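TRNA endonuclease VMS1 (Saccharomyces cerevisiae, PDB 5WHG) cleaves polypeptidyl-tRNAs downstream of ribosome-associated quality control, releasing incompletely synthesized polypeptides for degradation. Local coordinates at residues K293-L307 with K323-G335. Sequence-based numbering, arbitrary orientation.
Sequences KTDIQGVLKDWEPYL and KKIFTDNTVLNKG
V331 wedges its two methyls against the turn where helix 292-302 passes into helix 304-308. CG2 lies against the carbonyl and CB of L300, and the L307 side chain crosses V331 at about a right angle, bringing CD1 to the same methyl, while CG1 lies beside the backbone of K301 and the carboxylate end of E304. Deeper in, L300 turns its CD1 to the F326 ring, 4.0 Å from CD2, and reaches L332 CD1 as well. I296 brings CG2 obliquely to the same ring, 4.1 Å from CE2, and packs the same methyl on I325 CG2 at 3.8 Å. I325 CG2 also fits against the backbone of K293, reaching its CA at 3.7 Å.

These apolar side chains belong to the VLRF1 domain, the part of the protein that mediates binding to the 60S ribosomal subunit. Here the two helices and the loop between helix 320-323 and strand 339-340 cover one face of the mixed sheet: I296 rests on F254 and F218, L300 on F211 and F326 on V213.

At the outer end, K293 runs extended, with CG anti to the backbone N (chi1 -175°), which carries NZ out to a salt bridge with D328 OD2; K324 adds a long ion pair to that carboxylate. T330 folds the loop back on itself. Its OG1 donates to F326 O (2.9 Å) from above the carbonyl plane and accepts from L332 N (3.0 Å), forming an ST turn, while its CG2 packs across the side chain of Q297, 3.6 Å from CG. A valine here would lack the hydroxyl that joins F326 O to L332 N, and would probably leave that carbonyl and N-H without this link and the loop 326-332 freer to shift. A water also links the two segments, donating to Q297 O and weakly accepting from V331 N.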
ATOM      1  N   LYS A 293     -17.702 -13.478  -6.677  1.00 91.87           N
ATOM      2  CA  LYS A 293     -16.967 -12.953  -7.821  1.00 89.84           C
ATOM      3  C   LYS A 293     -17.596 -11.681  -8.388  1.00 88.49           C
ATOM      4  O   LYS A 293     -16.881 -10.725  -8.705  1.00 82.05           O
ATOM      5  CB  LYS A 293     -16.876 -14.032  -8.897  1.00 97.17           C
ATOM      6  CG  LYS A 293     -16.025 -13.638 -10.085  1.00110.76           C
ATOM      7  CD  LYS A 293     -16.262 -14.579 -11.248  1.00122.73           C
ATOM      8  CE  LYS A 293     -15.353 -14.262 -12.419  1.00127.03           C
ATOM      9  NZ  LYS A 293     -15.437 -15.344 -13.438  1.00138.29           N
ATOM     10  N   THR A 294     -18.924 -11.649  -8.548  1.00 89.51           N
ATOM     11  CA  THR A 294     -19.539 -10.449  -9.107  1.00 85.98           C
ATOM     12  C   THR A 294     -19.475  -9.294  -8.109  1.00 87.53           C
ATOM     13  O   THR A 294     -19.142  -8.162  -8.494  1.00 90.93           O
ATOM     14  CB  THR A 294     -20.987 -10.718  -9.560  1.00 84.95           C
ATOM     15  OG1 THR A 294     -21.771 -11.153  -8.452  1.00111.38           O
ATOM     16  CG2 THR A 294     -21.030 -11.799 -10.603  1.00 79.09           C
ATOM     17  N   ASP A 295     -19.773  -9.563  -6.828  1.00 77.70           N
ATOM     18  CA  ASP A 295     -19.575  -8.563  -5.773  1.00 85.73           C
ATOM     19  C   ASP A 295     -18.192  -7.919  -5.849  1.00 88.77           C
ATOM     20  O   ASP A 295     -18.060  -6.693  -5.753  1.00 88.46           O
ATOM     21  CB  ASP A 295     -19.765  -9.190  -4.389  1.00 89.61           C
ATOM     22  CG  ASP A 295     -21.215  -9.538  -4.097  1.00105.99           C
ATOM     23  OD1 ASP A 295     -22.104  -8.715  -4.400  1.00112.56           O
ATOM     24  OD2 ASP A 295     -21.468 -10.639  -3.567  1.00106.59           O
ATOM     25  N   ILE A 296     -17.142  -8.730  -6.003  1.00 82.80           N
ATOM     26  CA  ILE A 296     -15.797  -8.164  -5.976  1.00 80.28           C
ATOM     27  C   ILE A 296     -15.500  -7.449  -7.280  1.00 82.96           C
ATOM     28  O   ILE A 296     -14.914  -6.359  -7.289  1.00 83.59           O
ATOM     29  CB  ILE A 296     -14.750  -9.253  -5.677  1.00 82.34           C
ATOM     30  CG1 ILE A 296     -14.794  -9.647  -4.198  1.00 84.24           C
ATOM     31  CG2 ILE A 296     -13.347  -8.778  -6.073  1.00 73.34           C
ATOM     32  CD1 ILE A 296     -14.168 -11.005  -3.900  1.00 90.56           C
ATOM     33  N   GLN A 297     -15.916  -8.034  -8.402  1.00 78.90           N
ATOM     34  CA  GLN A 297     -15.767  -7.320  -9.656  1.00 77.59           C
ATOM     35  C   GLN A 297     -16.511  -5.993  -9.631  1.00 79.66           C
ATOM     36  O   GLN A 297     -16.105  -5.047 -10.312  1.00 87.66           O
ATOM     37  CB  GLN A 297     -16.218  -8.208 -10.801  1.00 83.30           C
ATOM     38  CG  GLN A 297     -15.229  -9.321 -10.979  1.00 94.66           C
ATOM     39  CD  GLN A 297     -15.506 -10.210 -12.157  1.00107.42           C
ATOM     40  OE1 GLN A 297     -14.614 -10.925 -12.596  1.00113.54           O
ATOM     41  NE2 GLN A 297     -16.747 -10.204 -12.657  1.00109.55           N
ATOM     42  N   GLY A 298     -17.572  -5.890  -8.830  1.00 77.59           N
ATOM     43  CA  GLY A 298     -18.225  -4.604  -8.649  1.00 78.98           C
ATOM     44  C   GLY A 298     -17.364  -3.589  -7.917  1.00 81.98           C
ATOM     45  O   GLY A 298     -17.336  -2.410  -8.285  1.00 91.01           O
ATOM     46  N   VAL A 299     -16.677  -4.021  -6.855  1.00 88.10           N
ATOM     47  CA  VAL A 299     -15.776  -3.116  -6.144  1.00 79.55           C
ATOM     48  C   VAL A 299     -14.638  -2.686  -7.052  1.00 70.03           C
ATOM     49  O   VAL A 299     -14.205  -1.533  -7.012  1.00 78.61           O
ATOM     50  CB  VAL A 299     -15.231  -3.762  -4.857  1.00 79.75           C
ATOM     51  CG1 VAL A 299     -14.238  -2.813  -4.186  1.00 84.40           C
ATOM     52  CG2 VAL A 299     -16.351  -4.115  -3.899  1.00 73.67           C
ATOM     53  N   LEU A 300     -14.138  -3.596  -7.894  1.00 67.16           N
ATOM     54  CA  LEU A 300     -12.990  -3.241  -8.730  1.00 82.36           C
ATOM     55  C   LEU A 300     -13.376  -2.200  -9.774  1.00 80.63           C
ATOM     56  O   LEU A 300     -12.676  -1.197  -9.944  1.00 82.98           O
ATOM     57  CB  LEU A 300     -12.389  -4.483  -9.392  1.00 81.10           C
ATOM     58  CG  LEU A 300     -11.796  -5.514  -8.438  1.00 77.74           C
ATOM     59  CD1 LEU A 300     -11.075  -6.629  -9.185  1.00 87.74           C
ATOM     60  CD2 LEU A 300     -10.887  -4.845  -7.432  1.00 71.64           C
ATOM     61  N   LYS A 301     -14.502  -2.410 -10.465  1.00 80.07           N
ATOM     62  CA  LYS A 301     -15.019  -1.376 -11.359  1.00 87.45           C
ATOM     63  C   LYS A 301     -15.274  -0.083 -10.594  1.00 85.84           C
ATOM     64  O   LYS A 301     -14.881   1.001 -11.036  1.00 90.55           O
ATOM     65  CB  LYS A 301     -16.293  -1.863 -12.062  1.00 85.83           C
ATOM     66  CG  LYS A 301     -17.028  -0.797 -12.897  1.00 93.54           C
ATOM     67  CD  LYS A 301     -16.546  -0.690 -14.352  1.00 93.56           C
ATOM     68  CE  LYS A 301     -17.117  -1.812 -15.196  1.00104.64           C
ATOM     69  NZ  LYS A 301     -16.651  -1.754 -16.631  1.00109.65           N
ATOM     70  N   ASP A 302     -15.868  -0.182  -9.412  1.00 83.13           N
ATOM     71  CA  ASP A 302     -16.145   1.028  -8.650  1.00 92.29           C
ATOM     72  C   ASP A 302     -14.871   1.821  -8.342  1.00 89.44           C
ATOM     73  O   ASP A 302     -14.906   3.056  -8.294  1.00 84.83           O
ATOM     74  CB  ASP A 302     -16.889   0.647  -7.378  1.00102.84           C
ATOM     75  CG  ASP A 302     -17.736   1.758  -6.855  1.00124.08           C
ATOM     76  OD1 ASP A 302     -17.357   2.937  -7.068  1.00128.64           O
ATOM     77  OD2 ASP A 302     -18.772   1.446  -6.223  1.00134.76           O
ATOM     78  N   TRP A 303     -13.738   1.140  -8.165  1.00 85.54           N
ATOM     79  CA  TRP A 303     -12.487   1.787  -7.797  1.00 78.98           C
ATOM     80  C   TRP A 303     -11.530   1.913  -8.969  1.00 79.10           C
ATOM     81  O   TRP A 303     -10.368   2.276  -8.771  1.00 87.27           O
ATOM     82  CB  TRP A 303     -11.802   1.032  -6.653  1.00 73.35           C
ATOM     83  CG  TRP A 303     -12.502   1.121  -5.349  1.00 65.69           C
ATOM     84  CD1 TRP A 303     -13.572   1.913  -5.034  1.00 67.55           C
ATOM     85  CD2 TRP A 303     -12.202   0.362  -4.173  1.00 72.58           C
ATOM     86  NE1 TRP A 303     -13.947   1.708  -3.712  1.00 72.47           N
ATOM     87  CE2 TRP A 303     -13.129   0.754  -3.168  1.00 74.08           C
ATOM     88  CE3 TRP A 303     -11.246  -0.609  -3.865  1.00 64.63           C
ATOM     89  CZ2 TRP A 303     -13.107   0.217  -1.881  1.00 70.48           C
ATOM     90  CZ3 TRP A 303     -11.215  -1.135  -2.572  1.00 67.32           C
ATOM     91  CH2 TRP A 303     -12.141  -0.722  -1.597  1.00 69.08           C
ATOM     92  N   GLU A 304     -11.996   1.633 -10.179  1.00 75.02           N
ATOM     93  CA  GLU A 304     -11.153   1.682 -11.374  1.00 72.57           C
ATOM     94  C   GLU A 304     -10.276   2.929 -11.477  1.00 75.96           C
ATOM     95  O   GLU A 304      -9.087   2.785 -11.809  1.00 77.67           O
ATOM     96  CB  GLU A 304     -12.081   1.505 -12.588  1.00 75.18           C
ATOM     97  CG  GLU A 304     -11.456   1.622 -13.986  1.00 96.02           C
ATOM     98  CD  GLU A 304     -12.468   1.249 -15.089  1.00113.33           C
ATOM     99  OE1 GLU A 304     -12.115   0.463 -16.000  1.00116.63           O
ATOM    100  OE2 GLU A 304     -13.630   1.719 -15.026  1.00117.10           O
ATOM    101  N   PRO A 305     -10.765   4.156 -11.227  1.00 77.91           N
ATOM    102  CA  PRO A 305      -9.851   5.313 -11.335  1.00 79.00           C
ATOM    103  C   PRO A 305      -8.704   5.241 -10.349  1.00 80.67           C
ATOM    104  O   PRO A 305      -7.562   5.549 -10.713  1.00 81.36           O
ATOM    105  CB  PRO A 305     -10.761   6.521 -11.059  1.00 79.48           C
ATOM    106  CG  PRO A 305     -12.140   6.039 -11.321  1.00 75.20           C
ATOM    107  CD  PRO A 305     -12.159   4.584 -10.988  1.00 73.57           C
ATOM    108  N   TYR A 306      -8.999   4.844  -9.102  1.00 69.59           N
ATOM    109  CA  TYR A 306      -7.962   4.588  -8.096  1.00 75.30           C
ATOM    110  C   TYR A 306      -6.971   3.512  -8.540  1.00 73.17           C
ATOM    111  O   TYR A 306      -5.757   3.680  -8.375  1.00 72.80           O
ATOM    112  CB  TYR A 306      -8.594   4.141  -6.779  1.00 67.83           C
ATOM    113  CG  TYR A 306      -9.413   5.151  -6.038  1.00 72.28           C
ATOM    114  CD1 TYR A 306      -8.831   6.297  -5.523  1.00 78.50           C
ATOM    115  CD2 TYR A 306     -10.755   4.934  -5.800  1.00 70.71           C
ATOM    116  CE1 TYR A 306      -9.562   7.210  -4.817  1.00 82.06           C
ATOM    117  CE2 TYR A 306     -11.495   5.842  -5.081  1.00 78.28           C
ATOM    118  CZ  TYR A 306     -10.890   6.983  -4.596  1.00 88.16           C
ATOM    119  OH  TYR A 306     -11.609   7.900  -3.869  1.00100.37           O
ATOM    120  N   LEU A 307      -7.484   2.365  -9.042  1.00 72.11           N
ATOM    121  CA  LEU A 307      -6.639   1.209  -9.368  1.00 67.59           C
ATOM    122  C   LEU A 307      -5.664   1.507 -10.505  1.00 73.49           C
ATOM    123  O   LEU A 307      -4.539   0.995 -10.510  1.00 75.33           O
ATOM    124  CB  LEU A 307      -7.498  -0.016  -9.716  1.00 64.45           C
ATOM    125  CG  LEU A 307      -8.273  -0.606  -8.512  1.00 73.74           C
ATOM    126  CD1 LEU A 307      -9.301  -1.721  -8.869  1.00 64.28           C
ATOM    127  CD2 LEU A 307      -7.308  -1.098  -7.442  1.00 69.02           C
ATOM    128  N   LYS A 323      -8.083 -16.227  -6.564  1.00118.11           N
ATOM    129  CA  LYS A 323      -7.142 -15.374  -7.286  1.00107.17           C
ATOM    130  C   LYS A 323      -7.685 -15.025  -8.670  1.00103.07           C
ATOM    131  O   LYS A 323      -7.516 -13.900  -9.155  1.00 95.21           O
ATOM    132  CB  LYS A 323      -5.775 -16.065  -7.381  1.00111.75           C
ATOM    133  CG  LYS A 323      -4.646 -15.227  -8.018  1.00119.54           C
ATOM    134  CD  LYS A 323      -4.173 -14.081  -7.112  1.00124.22           C
ATOM    135  CE  LYS A 323      -3.133 -13.182  -7.798  1.00121.47           C
ATOM    136  NZ  LYS A 323      -2.099 -12.683  -6.822  1.00115.49           N
ATOM    137  N   LYS A 324      -8.375 -15.967  -9.306  1.00109.46           N
ATOM    138  CA  LYS A 324      -8.953 -15.688 -10.610  1.00114.28           C
ATOM    139  C   LYS A 324     -10.023 -14.598 -10.548  1.00105.63           C
ATOM    140  O   LYS A 324     -10.344 -14.010 -11.582  1.00105.89           O
ATOM    141  CB  LYS A 324      -9.520 -16.984 -11.196  1.00133.99           C
ATOM    142  CG  LYS A 324      -9.809 -16.939 -12.688  1.00146.19           C
ATOM    143  CD  LYS A 324     -10.624 -18.152 -13.118  1.00154.29           C
ATOM    144  CE  LYS A 324     -11.137 -18.001 -14.542  1.00155.64           C
ATOM    145  NZ  LYS A 324     -11.886 -19.206 -15.002  1.00158.76           N
ATOM    146  N   ILE A 325     -10.564 -14.295  -9.361  1.00101.89           N
ATOM    147  CA  ILE A 325     -11.623 -13.291  -9.258  1.00104.92           C
ATOM    148  C   ILE A 325     -11.109 -11.911  -9.640  1.00104.35           C
ATOM    149  O   ILE A 325     -11.873 -11.067 -10.128  1.00115.12           O
ATOM    150  CB  ILE A 325     -12.225 -13.268  -7.838  1.00114.90           C
ATOM    151  CG1 ILE A 325     -12.817 -14.625  -7.467  1.00120.85           C
ATOM    152  CG2 ILE A 325     -13.301 -12.187  -7.711  1.00114.52           C
ATOM    153  CD1 ILE A 325     -13.391 -14.644  -6.079  1.00123.87           C
ATOM    154  N   PHE A 326      -9.821 -11.654  -9.451  1.00 91.68           N
ATOM    155  CA  PHE A 326      -9.316 -10.301  -9.616  1.00 92.74           C
ATOM    156  C   PHE A 326      -8.881  -9.983 -11.040  1.00 92.76           C
ATOM    157  O   PHE A 326      -8.643  -8.803 -11.342  1.00 88.48           O
ATOM    158  CB  PHE A 326      -8.162 -10.058  -8.633  1.00 85.11           C
ATOM    159  CG  PHE A 326      -8.601 -10.056  -7.209  1.00 79.41           C
ATOM    160  CD1 PHE A 326      -8.715 -11.252  -6.500  1.00 79.06           C
ATOM    161  CD2 PHE A 326      -8.944  -8.869  -6.585  1.00 77.82           C
ATOM    162  CE1 PHE A 326      -9.158 -11.274  -5.177  1.00 73.49           C
ATOM    163  CE2 PHE A 326      -9.370  -8.874  -5.256  1.00 87.32           C
ATOM    164  CZ  PHE A 326      -9.479 -10.090  -4.555  1.00 84.31           C
ATOM    165  N   THR A 327      -8.790 -10.992 -11.914  1.00 88.14           N
ATOM    166  CA  THR A 327      -8.299 -10.814 -13.282  1.00 99.43           C
ATOM    167  C   THR A 327      -9.195 -11.406 -14.352  1.00108.41           C
ATOM    168  O   THR A 327      -9.015 -11.072 -15.529  1.00103.21           O
ATOM    169  CB  THR A 327      -6.910 -11.440 -13.447  1.00 96.29           C
ATOM    170  OG1 THR A 327      -6.982 -12.842 -13.122  1.00 94.51           O
ATOM    171  CG2 THR A 327      -5.888 -10.714 -12.562  1.00 87.42           C
ATOM    172  N   ASP A 328     -10.119 -12.292 -13.998  1.00117.99           N
ATOM    173  CA  ASP A 328     -11.066 -12.868 -14.939  1.00121.11           C
ATOM    174  C   ASP A 328     -12.061 -11.801 -15.385  1.00120.06           C
ATOM    175  O   ASP A 328     -13.079 -11.591 -14.725  1.00115.02           O
ATOM    176  CB  ASP A 328     -11.756 -14.064 -14.273  1.00125.41           C
ATOM    177  CG  ASP A 328     -12.868 -14.672 -15.104  1.00137.32           C
ATOM    178  OD1 ASP A 328     -13.179 -14.198 -16.220  1.00141.19           O
ATOM    179  OD2 ASP A 328     -13.447 -15.659 -14.609  1.00144.17           O
ATOM    180  N   ASN A 329     -11.761 -11.106 -16.484  1.00126.77           N
ATOM    181  CA  ASN A 329     -12.715 -10.209 -17.144  1.00130.19           C
ATOM    182  C   ASN A 329     -13.087  -9.020 -16.252  1.00126.84           C
ATOM    183  O   ASN A 329     -14.259  -8.665 -16.107  1.00135.42           O
ATOM    184  CB  ASN A 329     -13.962 -10.985 -17.579  1.00141.23           C
ATOM    185  CG  ASN A 329     -14.696 -10.320 -18.716  1.00147.67           C
ATOM    186  OD1 ASN A 329     -14.079  -9.701 -19.581  1.00154.32           O
ATOM    187  ND2 ASN A 329     -16.022 -10.442 -18.724  1.00145.89           N
ATOM    188  N   THR A 330     -12.072  -8.393 -15.655  1.00117.00           N
ATOM    189  CA  THR A 330     -12.308  -7.267 -14.755  1.00107.89           C
ATOM    190  C   THR A 330     -11.623  -6.000 -15.265  1.00 98.55           C
ATOM    191  O   THR A 330     -11.392  -5.852 -16.469  1.00 93.86           O
ATOM    192  CB  THR A 330     -11.818  -7.596 -13.339  1.00107.48           C
ATOM    193  OG1 THR A 330     -10.391  -7.571 -13.307  1.00102.99           O
ATOM    194  CG2 THR A 330     -12.266  -8.974 -12.919  1.00113.25           C
ATOM    195  N   VAL A 331     -11.308  -5.068 -14.356  1.00 92.90           N
ATOM    196  CA  VAL A 331     -10.506  -3.904 -14.733  1.00 88.71           C
ATOM    197  C   VAL A 331      -9.017  -4.094 -14.449  1.00 89.11           C
ATOM    198  O   VAL A 331      -8.212  -3.235 -14.840  1.00 87.89           O
ATOM    199  CB  VAL A 331     -11.007  -2.619 -14.036  1.00 77.03           C
ATOM    200  CG1 VAL A 331     -12.487  -2.389 -14.337  1.00 73.40           C
ATOM    201  CG2 VAL A 331     -10.760  -2.659 -12.542  1.00 67.89           C
ATOM    202  N   LEU A 332      -8.625  -5.189 -13.789  1.00 84.37           N
ATOM    203  CA  LEU A 332      -7.224  -5.583 -13.684  1.00 78.83           C
ATOM    204  C   LEU A 332      -6.890  -6.584 -14.778  1.00 80.82           C
ATOM    205  O   LEU A 332      -7.668  -7.498 -15.063  1.00 84.59           O
ATOM    206  CB  LEU A 332      -6.920  -6.206 -12.322  1.00 73.74           C
ATOM    207  CG  LEU A 332      -7.223  -5.275 -11.147  1.00 80.51           C
ATOM    208  CD1 LEU A 332      -6.866  -5.905  -9.800  1.00 82.28           C
ATOM    209  CD2 LEU A 332      -6.528  -3.939 -11.342  1.00 64.39           C
ATOM    210  N   ASN A 333      -5.730  -6.418 -15.386  1.00 79.89           N
ATOM    211  CA  ASN A 333      -5.262  -7.384 -16.364  1.00 94.23           C
ATOM    212  C   ASN A 333      -4.299  -8.356 -15.705  1.00102.62           C
ATOM    213  O   ASN A 333      -3.488  -7.970 -14.853  1.00 94.09           O
ATOM    214  CB  ASN A 333      -4.605  -6.684 -17.546  1.00104.83           C
ATOM    215  CG  ASN A 333      -5.510  -5.626 -18.150  1.00112.11           C
ATOM    216  OD1 ASN A 333      -5.134  -4.451 -18.249  1.00109.57           O
ATOM    217  ND2 ASN A 333      -6.732  -6.032 -18.524  1.00114.76           N
ATOM    218  N   LYS A 334      -4.428  -9.626 -16.077  1.00112.84           N
ATOM    219  CA  LYS A 334      -3.492 -10.632 -15.610  1.00111.03           C
ATOM    220  C   LYS A 334      -2.096 -10.295 -16.134  1.00 98.55           C
ATOM    221  O   LYS A 334      -1.931  -9.749 -17.231  1.00 91.45           O
ATOM    222  CB  LYS A 334      -3.937 -12.025 -16.067  1.00114.39           C
ATOM    223  CG  LYS A 334      -3.624 -13.137 -15.071  1.00119.35           C
ATOM    224  CD  LYS A 334      -3.471 -14.497 -15.768  1.00126.21           C
ATOM    225  CE  LYS A 334      -2.491 -15.409 -15.017  1.00123.92           C
ATOM    226  NZ  LYS A 334      -1.983 -16.536 -15.859  1.00126.89           N
ATOM    227  N   GLY A 335      -1.087 -10.593 -15.328  1.00 83.08           N
ATOM    228  CA  GLY A 335       0.231 -10.111 -15.686  1.00 89.95           C
ATOM    229  C   GLY A 335       0.337  -8.601 -15.641  1.00 97.23           C
ATOM    230  O   GLY A 335       0.869  -7.990 -16.577  1.00110.98           O
TER
HETATM  231  O   HOH W   1     -14.106  -5.355 -12.673  1.00 94.04           O